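PDB 4GPS: decapping and exoribonuclease protein 1 from Kluyveromyces lactis, which hydrolyses the NAD cap and the methylguanosine cap from RNA 5' ends and degrades RNA in the 5'-to-3' direction, using a divalent metal cation. Local coordinates for residues L181-I186 / L311-I316; M190-D195 / N374-H379; E88-S93 / Q165-T170. All coordinates share one frame; numbering follows the deposited sequence.

How the contacts relate
Contacts 1 and 2 are neighbours, centres 11 Å apart, and they touch: Leu312 packs on Phe193 and Met190, and Ile316 packs on Met190. Helix 182-190 begins in contact 1 and runs into the loop of contact 2; helix 305-319 packs along it from Ile186 to Met190, and helix 370-393 packs on the 3-10 turn that follows it. Along the chain these two contacts cross, their segments alternating. Contact 3 closes before either opens and stands apart, its centre 21 Å from contact 1 and 28 Å from contact 2, where helix 156-167 meets strand 86-95. Contact 1 lies beside the metal-binding Glu293 and residues that probably bind substrate; contacts 2 and 3 are packing away from these sites.

Contact 1: residues L181-I186 / L311-I316; sequences LRHHII and LLRMWI. With CIT (citric acid), chain B.
Ile186 meets Arg313 and Ile316 where helix 182-190 faces helix 305-319, with 127° between the N-to-C directions of the two short segments. The CG2 methyl of Ile186 sits over the centre of the Arg313 guanidinium, 3.2 Å from CZ of Arg313, and the two side chains meet at about a right angle. With CG1 of Ile186 anti to the carbonyl carbon (chi1 -67°), the branches divide the work: CG2 goes to the arginine, while CG1 comes within 4.0 Å of Ile316 CG2. A beta-branched residue suits this place because it serves both neighbours from one position. Arginine suits its own, since a chain extended from CG to NE can span to the other helix, where NH2 of Arg313 forms a salt bridge with Asp187. Its NH1 points to citrate, probably from the crystallisation liquor, though the 2.5 Å between Arg313 NH1 and citrate O1 is doubtfully short. His183 ND1 gives citrate O5 a bond of 2.8 Å, and Arg182 NE reaches citrate O3 at 3.2 Å. These basic groups around an anion are consistent with a pocket for RNA phosphates. Arg182 also pairs with the metal-binding Glu293 of strand 290-297 and packs on strand 273-285, while Trp315 on the other helix rests against helix 346-353.

Contact 2: residues M190-D195 / N374-H379; sequences MCPFLD and NDWFQH
Pro192 and Trp376 bring the two backbones closest, their CA atoms 7.9 Å apart. Residues 191-193 form a 3-10 segment just after helix 182-190, marked by the bond of 2.8 Å from Phe193 N to Met190 O, whereas 374-379 is regular alpha helix within helix 370-393. The side chains meet by stacking. Pro192 CD lies 3.4 Å from the centroid of the five-membered ring of Trp376 and only 13° off the ring normal, a CH-pi contact over the indole face, and Pro192 CG follows at 3.7 Å from Trp376 CG. Proline suits this place because its rigid ring, with CD and CG turned to the electron-rich indole, presents polarised C-H groups. Trp376 has CG anti to its N (chi1 166°), which carries the indole out from its helix across to the proline. Beside the stack, Cys191 CB approaches Trp376 CZ2 at 4.0 Å, a small apolar residue fitting against the benzene part. The indole N-H bonds to the carbonyl of Ile188; the residue four places on from Ile188 is Pro192, which has no N-H to give that oxygen, so tryptophan supplies one to a helix end. Phe67 adds an edge-to-face ring contact. Such a proline-tryptophan CH-pi stack, joined to a side-chain bond at a helix C-terminus, packs the end of helix 182-190 against helix 370-393 away from the metal site.

Contact 3: residues E88-S93 / Q165-T170; sequences EVHNCS and QRYEKT
Val89 and His90 form a classic beta bulge opposite Ile264, and this irregularity lets two consecutive side chains of strand 86-95 meet Tyr167 and Arg166 at the end of helix 156-167. Val89 lies across the tyrosine at about a right angle. Its CG2 is 3.9 Å from the centroid of the Tyr167 ring, a CH-pi contact over one face, while Val89 CB presses to 3.2 Å of Tyr167 CE1. Tyr167 CG, opposite the backbone N (chi1 -165°), swings the phenol against Val89. Thr170 CB covers the opposite face, over the ring centre, so the phenol is sandwiched between valine and threonine. In an unbulged strand successive residues face opposite sides; here the extra residue keeps both turned to the helix, while backbone bonds still tie Val89 and His90 to Ile264 of strand 259-268. A serine in place of Tyr167 would probably open a gap between Val89 and Thr170, leaving the valine's branches without the ring they pack on. Arg166 CD lies over one face of the His90 ring, 4.2 Å from its centroid, while Arg166 NE comes to 3.7 Å of His90 CE1, which meets the guanidinium at its edge. The guanidinium stands almost perpendicular to that ring, the planes 85° apart, and forms a cation-pi contact with Trp103 of strand 100-103. Histidine suits this partly exposed place, offering arginine a flat face while His90 ND1 hydrogen-bonds to Asn104.

Contact 1: residues L181-I186 / L311-I316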
loop_
_atom_site.group_PDB
_atom_site.type_symbol
_atom_site.label_atom_id
_atom_site.label_comp_id
_atom_site.label_asym_id
_atom_site.label_seq_id
_atom_site.Cartn_x
_atom_site.Cartn_y
_atom_site.Cartn_z
ATOM N N LEU A 181 -7.363 3.456 -4.703
ATOM C CA LEU A 181 -6.645 2.185 -4.671
ATOM C C LEU A 181 -5.523 2.446 -3.644
ATOM O O LEU A 181 -5.044 3.586 -3.513
ATOM C CB LEU A 181 -6.019 1.878 -6.014
ATOM C CG LEU A 181 -7.053 1.806 -7.125
ATOM C CD1 LEU A 181 -6.336 1.816 -8.486
ATOM C CD2 LEU A 181 -7.938 0.566 -6.906
ATOM N N ARG A 182 -5.116 1.415 -2.906
ATOM C CA ARG A 182 -4.073 1.568 -1.905
ATOM C C ARG A 182 -2.768 2.180 -2.450
ATOM O O ARG A 182 -2.126 2.989 -1.786
ATOM C CB ARG A 182 -3.765 0.222 -1.263
ATOM C CG ARG A 182 -2.733 0.334 -0.168
ATOM C CD ARG A 182 -2.603 -0.955 0.593
ATOM N NE ARG A 182 -2.209 -1.987 -0.332
ATOM C CZ ARG A 182 -1.896 -3.211 0.041
ATOM N NH1 ARG A 182 -1.925 -3.535 1.326
ATOM N NH2 ARG A 182 -1.576 -4.113 -0.870
ATOM N N HIS A 183 -2.382 1.785 -3.657
ATOM C CA HIS A 183 -1.170 2.278 -4.299
ATOM C C HIS A 183 -1.038 3.805 -4.228
ATOM O O HIS A 183 0.042 4.320 -3.963
ATOM C CB HIS A 183 -1.137 1.832 -5.776
ATOM C CG HIS A 183 0.229 1.854 -6.374
ATOM N ND1 HIS A 183 1.115 0.803 -6.245
ATOM C CD2 HIS A 183 0.903 2.834 -7.027
ATOM C CE1 HIS A 183 2.277 1.134 -6.788
ATOM N NE2 HIS A 183 2.177 2.361 -7.269
ATOM N N HIS A 184 -2.122 4.538 -4.472
ATOM C CA HIS A 184 -2.033 5.999 -4.443
ATOM C C HIS A 184 -1.952 6.582 -3.056
ATOM O O HIS A 184 -1.407 7.673 -2.896
ATOM C CB HIS A 184 -3.189 6.653 -5.186
ATOM C CG HIS A 184 -3.313 6.201 -6.599
ATOM N ND1 HIS A 184 -2.222 6.078 -7.434
ATOM C CD2 HIS A 184 -4.383 5.771 -7.307
ATOM C CE1 HIS A 184 -2.614 5.583 -8.594
ATOM N NE2 HIS A 184 -3.920 5.387 -8.542
ATOM N N ILE A 185 -2.500 5.885 -2.056
ATOM C CA ILE A 185 -2.405 6.404 -0.712
ATOM C C ILE A 185 -0.930 6.196 -0.343
ATOM O O ILE A 185 -0.266 7.095 0.155
ATOM C CB ILE A 185 -3.365 5.676 0.282
ATOM C CG1 ILE A 185 -4.837 5.823 -0.167
ATOM C CG2 ILE A 185 -3.230 6.302 1.639
ATOM C CD1 ILE A 185 -5.242 7.280 -0.370
ATOM N N ILE A 186 -0.394 5.027 -0.625
ATOM C CA ILE A 186 1.001 4.825 -0.338
ATOM C C ILE A 186 1.854 5.921 -1.048
ATOM O O ILE A 186 2.727 6.532 -0.412
ATOM C CB ILE A 186 1.461 3.405 -0.772
ATOM C CG1 ILE A 186 0.788 2.365 0.110
ATOM C CG2 ILE A 186 2.990 3.250 -0.637
ATOM C CD1 ILE A 186 0.708 1.002 -0.544
ATOM N N LEU A 311 11.422 -0.923 2.595
ATOM C CA LEU A 311 10.975 -1.325 3.930
ATOM C C LEU A 311 9.899 -0.355 4.437
ATOM O O LEU A 311 8.860 -0.789 4.936
ATOM C CB LEU A 311 12.157 -1.370 4.903
ATOM C CG LEU A 311 13.168 -2.486 4.587
ATOM C CD1 LEU A 311 14.461 -2.182 5.286
ATOM C CD2 LEU A 311 12.628 -3.858 5.015
ATOM N N LEU A 312 10.114 0.951 4.271
ATOM C CA LEU A 312 9.116 1.915 4.727
ATOM C C LEU A 312 7.808 1.736 3.955
ATOM O O LEU A 312 6.722 1.745 4.531
ATOM C CB LEU A 312 9.632 3.354 4.562
ATOM C CG LEU A 312 8.665 4.499 4.899
ATOM C CD1 LEU A 312 8.319 4.420 6.403
ATOM C CD2 LEU A 312 9.267 5.871 4.507
ATOM N N ARG A 313 7.912 1.538 2.648
ATOM C CA ARG A 313 6.740 1.382 1.808
ATOM C C ARG A 313 5.959 0.146 2.240
ATOM O O ARG A 313 4.735 0.156 2.335
ATOM C CB ARG A 313 7.189 1.284 0.344
ATOM C CG ARG A 313 6.237 1.938 -0.639
ATOM C CD ARG A 313 6.796 2.016 -2.060
ATOM N NE ARG A 313 5.963 2.919 -2.857
ATOM C CZ ARG A 313 4.759 2.586 -3.280
ATOM N NH1 ARG A 313 4.299 1.390 -2.997
ATOM N NH2 ARG A 313 3.990 3.452 -3.905
ATOM N N MET A 314 6.704 -0.903 2.544
ATOM C CA MET A 314 6.181 -2.197 2.977
ATOM C C MET A 314 5.370 -1.968 4.274
ATOM O O MET A 314 4.233 -2.434 4.431
ATOM C CB MET A 314 7.385 -3.094 3.267
ATOM C CG MET A 314 7.241 -4.526 3.026
ATOM S SD MET A 314 8.865 -5.360 3.113
ATOM C CE MET A 314 9.481 -5.093 1.405
ATOM N N TRP A 315 5.991 -1.269 5.215
ATOM C CA TRP A 315 5.345 -0.955 6.458
ATOM C C TRP A 315 4.057 -0.161 6.181
ATOM O O TRP A 315 3.011 -0.503 6.724
ATOM C CB TRP A 315 6.288 -0.124 7.334
ATOM C CG TRP A 315 5.638 0.385 8.597
ATOM C CD1 TRP A 315 5.402 -0.326 9.754
ATOM C CD2 TRP A 315 5.072 1.677 8.800
ATOM N NE1 TRP A 315 4.720 0.444 10.649
ATOM C CE2 TRP A 315 4.500 1.681 10.097
ATOM C CE3 TRP A 315 4.979 2.839 8.011
ATOM C CZ2 TRP A 315 3.848 2.808 10.629
ATOM C CZ3 TRP A 315 4.324 3.961 8.542
ATOM C CH2 TRP A 315 3.769 3.931 9.837
ATOM N N ILE A 316 4.118 0.896 5.359
ATOM C CA ILE A 316 2.908 1.686 5.088
ATOM C C ILE A 316 1.862 0.800 4.448
ATOM O O ILE A 316 0.683 0.893 4.769
ATOM C CB ILE A 316 3.158 2.819 4.118
ATOM C CG1 ILE A 316 4.188 3.781 4.712
ATOM C CG2 ILE A 316 1.834 3.532 3.802
ATOM C CD1 ILE A 316 4.771 4.709 3.687
HETATM C C1 CIT B . 2.684 -1.130 -3.034
HETATM O O1 CIT B . 2.272 0.013 -3.085
HETATM O O2 CIT B . 4.011 -1.379 -3.192
HETATM C C2 CIT B . 1.701 -2.278 -2.806
HETATM C C3 CIT B . 0.575 -2.244 -3.868
HETATM O O7 CIT B . -0.042 -0.958 -3.827
HETATM C C4 CIT B . -0.475 -3.344 -3.565
HETATM C C5 CIT B . -1.856 -3.010 -4.129
HETATM O O3 CIT B . -2.722 -2.616 -3.389
HETATM O O4 CIT B . -2.108 -3.159 -5.460
HETATM C C6 CIT B . 1.166 -2.512 -5.246
HETATM O O5 CIT B . 0.719 -1.942 -6.230
HETATM O O6 CIT B . 2.186 -3.398 -5.376
#

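Contact 2: residues M190-D195 / N374-H379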
loop_
_atom_site.group_PDB
_atom_site.type_symbol
_atom_site.label_atom_id
_atom_site.label_comp_id
_atom_site.label_asym_id
_atom_site.label_seq_id
_atom_site.Cartn_x
_atom_site.Cartn_y
_atom_site.Cartn_z
ATOM N N MET A 190 4.430 8.569 0.755
ATOM C CA MET A 190 5.844 8.443 0.427
ATOM C C MET A 190 6.558 9.697 -0.092
ATOM O O MET A 190 7.789 9.701 -0.189
ATOM C CB MET A 190 6.039 7.303 -0.592
ATOM C CG MET A 190 5.996 5.907 0.035
ATOM S SD MET A 190 7.312 5.556 1.281
ATOM C CE MET A 190 8.701 5.138 0.117
ATOM N N CYS A 191 5.816 10.752 -0.429
ATOM C CA CYS A 191 6.438 11.968 -0.975
ATOM C C CYS A 191 7.708 12.441 -0.274
ATOM O O CYS A 191 8.735 12.613 -0.909
ATOM C CB CYS A 191 5.418 13.120 -1.055
ATOM S SG CYS A 191 4.170 12.828 -2.321
ATOM N N PRO A 192 7.676 12.610 1.049
ATOM C CA PRO A 192 8.925 13.076 1.675
ATOM C C PRO A 192 10.076 12.096 1.710
ATOM O O PRO A 192 11.190 12.440 2.123
ATOM C CB PRO A 192 8.493 13.503 3.080
ATOM C CG PRO A 192 7.228 12.794 3.321
ATOM C CD PRO A 192 6.542 12.663 1.989
ATOM N N PHE A 193 9.840 10.874 1.265
ATOM C CA PHE A 193 10.925 9.923 1.307
ATOM C C PHE A 193 11.468 9.586 -0.082
ATOM O O PHE A 193 12.349 8.736 -0.211
ATOM C CB PHE A 193 10.476 8.672 2.081
ATOM C CG PHE A 193 9.768 8.990 3.367
ATOM C CD1 PHE A 193 8.377 9.144 3.398
ATOM C CD2 PHE A 193 10.478 9.226 4.519
ATOM C CE1 PHE A 193 7.708 9.536 4.551
ATOM C CE2 PHE A 193 9.820 9.626 5.695
ATOM C CZ PHE A 193 8.434 9.780 5.707
ATOM N N LEU A 194 10.967 10.282 -1.105
ATOM C CA LEU A 194 11.388 10.045 -2.490
ATOM C C LEU A 194 12.089 11.229 -3.166
ATOM O O LEU A 194 11.966 12.385 -2.755
ATOM C CB LEU A 194 10.188 9.670 -3.351
ATOM C CG LEU A 194 9.431 8.400 -2.983
ATOM C CD1 LEU A 194 8.158 8.325 -3.826
ATOM C CD2 LEU A 194 10.334 7.182 -3.172
ATOM N N ASP A 195 12.800 10.912 -4.240
ATOM C CA ASP A 195 13.531 11.878 -5.029
ATOM C C ASP A 195 12.803 12.161 -6.343
ATOM O O ASP A 195 13.358 12.788 -7.236
ATOM C CB ASP A 195 14.915 11.325 -5.335
ATOM C CG ASP A 195 15.958 12.403 -5.376
ATOM O OD1 ASP A 195 17.064 12.142 -5.921
ATOM O OD2 ASP A 195 15.662 13.511 -4.854
ATOM N N ASN A 374 3.873 9.048 9.233
ATOM C CA ASN A 374 2.571 9.177 9.864
ATOM C C ASN A 374 2.191 10.663 10.049
ATOM O O ASN A 374 1.063 11.051 9.788
ATOM C CB ASN A 374 2.591 8.452 11.203
ATOM C CG ASN A 374 1.259 8.455 11.865
ATOM O OD1 ASN A 374 0.258 8.204 11.226
ATOM N ND2 ASN A 374 1.228 8.745 13.155
ATOM N N ASP A 375 3.129 11.506 10.477
ATOM C CA ASP A 375 2.817 12.930 10.659
ATOM C C ASP A 375 2.490 13.578 9.319
ATOM O O ASP A 375 1.517 14.353 9.207
ATOM C CB ASP A 375 3.981 13.694 11.308
ATOM C CG ASP A 375 4.212 13.310 12.766
ATOM O OD1 ASP A 375 3.254 12.906 13.483
ATOM O OD2 ASP A 375 5.374 13.434 13.198
ATOM N N TRP A 376 3.302 13.258 8.302
ATOM C CA TRP A 376 3.110 13.772 6.950
ATOM C C TRP A 376 1.714 13.373 6.440
ATOM O O TRP A 376 0.999 14.185 5.839
ATOM C CB TRP A 376 4.160 13.182 6.019
ATOM C CG TRP A 376 3.831 13.390 4.577
ATOM C CD1 TRP A 376 3.462 12.434 3.682
ATOM C CD2 TRP A 376 3.835 14.641 3.853
ATOM N NE1 TRP A 376 3.237 12.999 2.454
ATOM C CE2 TRP A 376 3.455 14.349 2.526
ATOM C CE3 TRP A 376 4.117 15.975 4.203
ATOM C CZ2 TRP A 376 3.353 15.344 1.536
ATOM C CZ3 TRP A 376 4.013 16.956 3.221
ATOM C CH2 TRP A 376 3.633 16.634 1.903
ATOM N N PHE A 377 1.369 12.101 6.679
ATOM C CA PHE A 377 0.088 11.527 6.309
ATOM C C PHE A 377 -1.071 12.392 6.838
ATOM O O PHE A 377 -1.964 12.773 6.078
ATOM C CB PHE A 377 -0.012 10.110 6.891
ATOM C CG PHE A 377 -1.336 9.450 6.672
ATOM C CD1 PHE A 377 -2.011 8.871 7.732
ATOM C CD2 PHE A 377 -1.852 9.296 5.386
ATOM C CE1 PHE A 377 -3.172 8.123 7.511
ATOM C CE2 PHE A 377 -3.006 8.557 5.151
ATOM C CZ PHE A 377 -3.662 7.963 6.213
ATOM N N GLN A 378 -1.045 12.657 8.145
ATOM C CA GLN A 378 -2.045 13.476 8.833
ATOM C C GLN A 378 -2.103 14.858 8.228
ATOM O O GLN A 378 -3.197 15.421 8.089
ATOM C CB GLN A 378 -1.690 13.638 10.321
ATOM C CG GLN A 378 -2.005 12.412 11.197
ATOM C CD GLN A 378 -3.502 12.087 11.220
ATOM O OE1 GLN A 378 -4.336 12.995 11.314
ATOM N NE2 GLN A 378 -3.844 10.796 11.149
ATOM N N HIS A 379 -0.930 15.395 7.873
ATOM C CA HIS A 379 -0.840 16.741 7.300
ATOM C C HIS A 379 -1.415 16.957 5.901
ATOM O O HIS A 379 -2.396 17.696 5.782
ATOM C CB HIS A 379 0.610 17.262 7.306
ATOM C CG HIS A 379 0.739 18.681 6.831
ATOM N ND1 HIS A 379 0.446 19.765 7.630
ATOM C CD2 HIS A 379 1.096 19.193 5.628
ATOM C CE1 HIS A 379 0.619 20.882 6.942
ATOM N NE2 HIS A 379 1.014 20.563 5.726
#

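Contact 3: residues E88-S93 / Q165-T170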
loop_
_atom_site.group_PDB
_atom_site.type_symbol
_atom_site.label_atom_id
_atom_site.label_comp_id
_atom_site.label_asym_id
_atom_site.label_seq_id
_atom_site.Cartn_x
_atom_site.Cartn_y
_atom_site.Cartn_z
ATOM N N GLU A 88 -12.256 -4.403 7.149
ATOM C CA GLU A 88 -12.560 -4.835 5.799
ATOM C C GLU A 88 -14.080 -4.748 5.687
ATOM O O GLU A 88 -14.780 -5.334 6.488
ATOM C CB GLU A 88 -12.145 -6.274 5.560
ATOM C CG GLU A 88 -12.566 -6.702 4.149
ATOM C CD GLU A 88 -12.087 -8.070 3.752
ATOM O OE1 GLU A 88 -12.835 -9.049 3.902
ATOM O OE2 GLU A 88 -10.950 -8.172 3.294
ATOM N N VAL A 89 -14.593 -4.019 4.704
ATOM C CA VAL A 89 -16.039 -3.896 4.550
ATOM C C VAL A 89 -16.577 -4.753 3.388
ATOM O O VAL A 89 -17.745 -5.079 3.363
ATOM C CB VAL A 89 -16.458 -2.401 4.369
ATOM C CG1 VAL A 89 -16.053 -1.580 5.615
ATOM C CG2 VAL A 89 -15.801 -1.821 3.123
ATOM N N HIS A 90 -15.731 -5.105 2.425
ATOM C CA HIS A 90 -16.137 -5.966 1.299
ATOM C C HIS A 90 -14.853 -6.582 0.756
ATOM O O HIS A 90 -13.759 -6.114 1.072
ATOM C CB HIS A 90 -16.759 -5.156 0.157
ATOM C CG HIS A 90 -18.125 -4.629 0.449
ATOM N ND1 HIS A 90 -19.249 -5.427 0.432
ATOM C CD2 HIS A 90 -18.552 -3.383 0.770
ATOM C CE1 HIS A 90 -20.307 -4.695 0.726
ATOM N NE2 HIS A 90 -19.912 -3.451 0.936
ATOM N N ASN A 91 -14.992 -7.642 -0.031
ATOM C CA ASN A 91 -13.867 -8.228 -0.700
ATOM C C ASN A 91 -14.435 -8.811 -1.975
ATOM O O ASN A 91 -15.643 -8.966 -2.086
ATOM C CB ASN A 91 -13.164 -9.284 0.148
ATOM C CG ASN A 91 -14.058 -10.403 0.534
ATOM O OD1 ASN A 91 -14.528 -11.162 -0.313
ATOM N ND2 ASN A 91 -14.300 -10.533 1.828
ATOM N N CYS A 92 -13.588 -9.067 -2.967
ATOM C CA CYS A 92 -14.082 -9.641 -4.200
ATOM C C CYS A 92 -12.975 -10.194 -5.051
ATOM O O CYS A 92 -11.845 -9.715 -5.008
ATOM C CB CYS A 92 -14.861 -8.619 -5.017
ATOM S SG CYS A 92 -13.872 -7.256 -5.601
ATOM N N SER A 93 -13.301 -11.241 -5.796
ATOM C CA SER A 93 -12.338 -11.828 -6.695
ATOM C C SER A 93 -12.808 -11.450 -8.097
ATOM O O SER A 93 -14.005 -11.443 -8.412
ATOM C CB SER A 93 -12.237 -13.344 -6.501
ATOM O OG SER A 93 -13.502 -13.925 -6.337
ATOM N N GLN A 165 -20.086 2.205 -4.666
ATOM C CA GLN A 165 -21.532 2.141 -4.786
ATOM C C GLN A 165 -22.125 1.188 -3.740
ATOM O O GLN A 165 -23.177 1.461 -3.191
ATOM C CB GLN A 165 -21.880 1.695 -6.201
ATOM C CG GLN A 165 -23.257 1.111 -6.401
ATOM C CD GLN A 165 -23.563 0.891 -7.886
ATOM O OE1 GLN A 165 -23.610 1.859 -8.664
ATOM N NE2 GLN A 165 -23.759 -0.378 -8.289
ATOM N N ARG A 166 -21.440 0.083 -3.451
ATOM C CA ARG A 166 -21.939 -0.885 -2.491
ATOM C C ARG A 166 -21.833 -0.440 -1.059
ATOM O O ARG A 166 -22.567 -0.936 -0.207
ATOM C CB ARG A 166 -21.164 -2.185 -2.557
ATOM C CG ARG A 166 -21.564 -3.178 -3.556
ATOM C CD ARG A 166 -20.625 -4.359 -3.348
ATOM N NE ARG A 166 -21.268 -5.517 -2.733
ATOM C CZ ARG A 166 -21.953 -6.434 -3.413
ATOM N NH1 ARG A 166 -22.091 -6.337 -4.737
ATOM N NH2 ARG A 166 -22.493 -7.457 -2.763
ATOM N N TYR A 167 -20.889 0.449 -0.781
ATOM C CA TYR A 167 -20.649 0.902 0.582
ATOM C C TYR A 167 -21.075 2.332 0.876
ATOM O O TYR A 167 -21.013 2.778 2.004
ATOM C CB TYR A 167 -19.156 0.776 0.881
ATOM C CG TYR A 167 -18.802 0.866 2.347
ATOM C CD1 TYR A 167 -19.027 -0.211 3.194
ATOM C CD2 TYR A 167 -18.273 2.042 2.895
ATOM C CE1 TYR A 167 -18.740 -0.132 4.563
ATOM C CE2 TYR A 167 -17.969 2.129 4.272
ATOM C CZ TYR A 167 -18.209 1.035 5.092
ATOM O OH TYR A 167 -17.914 1.089 6.435
ATOM N N GLU A 168 -21.510 3.059 -0.134
ATOM C CA GLU A 168 -21.835 4.461 0.060
ATOM C C GLU A 168 -22.833 4.785 1.151
ATOM O O GLU A 168 -22.664 5.747 1.888
ATOM C CB GLU A 168 -22.279 5.056 -1.270
ATOM C CG GLU A 168 -23.651 5.594 -1.290
ATOM C CD GLU A 168 -23.902 6.210 -2.613
ATOM O OE1 GLU A 168 -23.329 7.302 -2.860
ATOM O OE2 GLU A 168 -24.640 5.589 -3.414
ATOM N N LYS A 169 -23.881 3.990 1.225
ATOM C CA LYS A 169 -24.896 4.173 2.231
ATOM C C LYS A 169 -24.305 4.094 3.632
ATOM O O LYS A 169 -24.843 4.671 4.562
ATOM C CB LYS A 169 -25.981 3.103 2.069
ATOM C CG LYS A 169 -26.577 3.093 0.671
ATOM C CD LYS A 169 -27.969 2.475 0.622
ATOM C CE LYS A 169 -29.039 3.549 0.819
ATOM N NZ LYS A 169 -28.786 4.723 -0.080
ATOM N N THR A 170 -23.186 3.398 3.763
ATOM C CA THR A 170 -22.544 3.202 5.042
ATOM C C THR A 170 -21.460 4.235 5.369
ATOM O O THR A 170 -20.881 4.198 6.449
ATOM C CB THR A 170 -21.940 1.793 5.118
ATOM O OG1 THR A 170 -22.897 0.842 4.621
ATOM C CG2 THR A 170 -21.572 1.426 6.574
#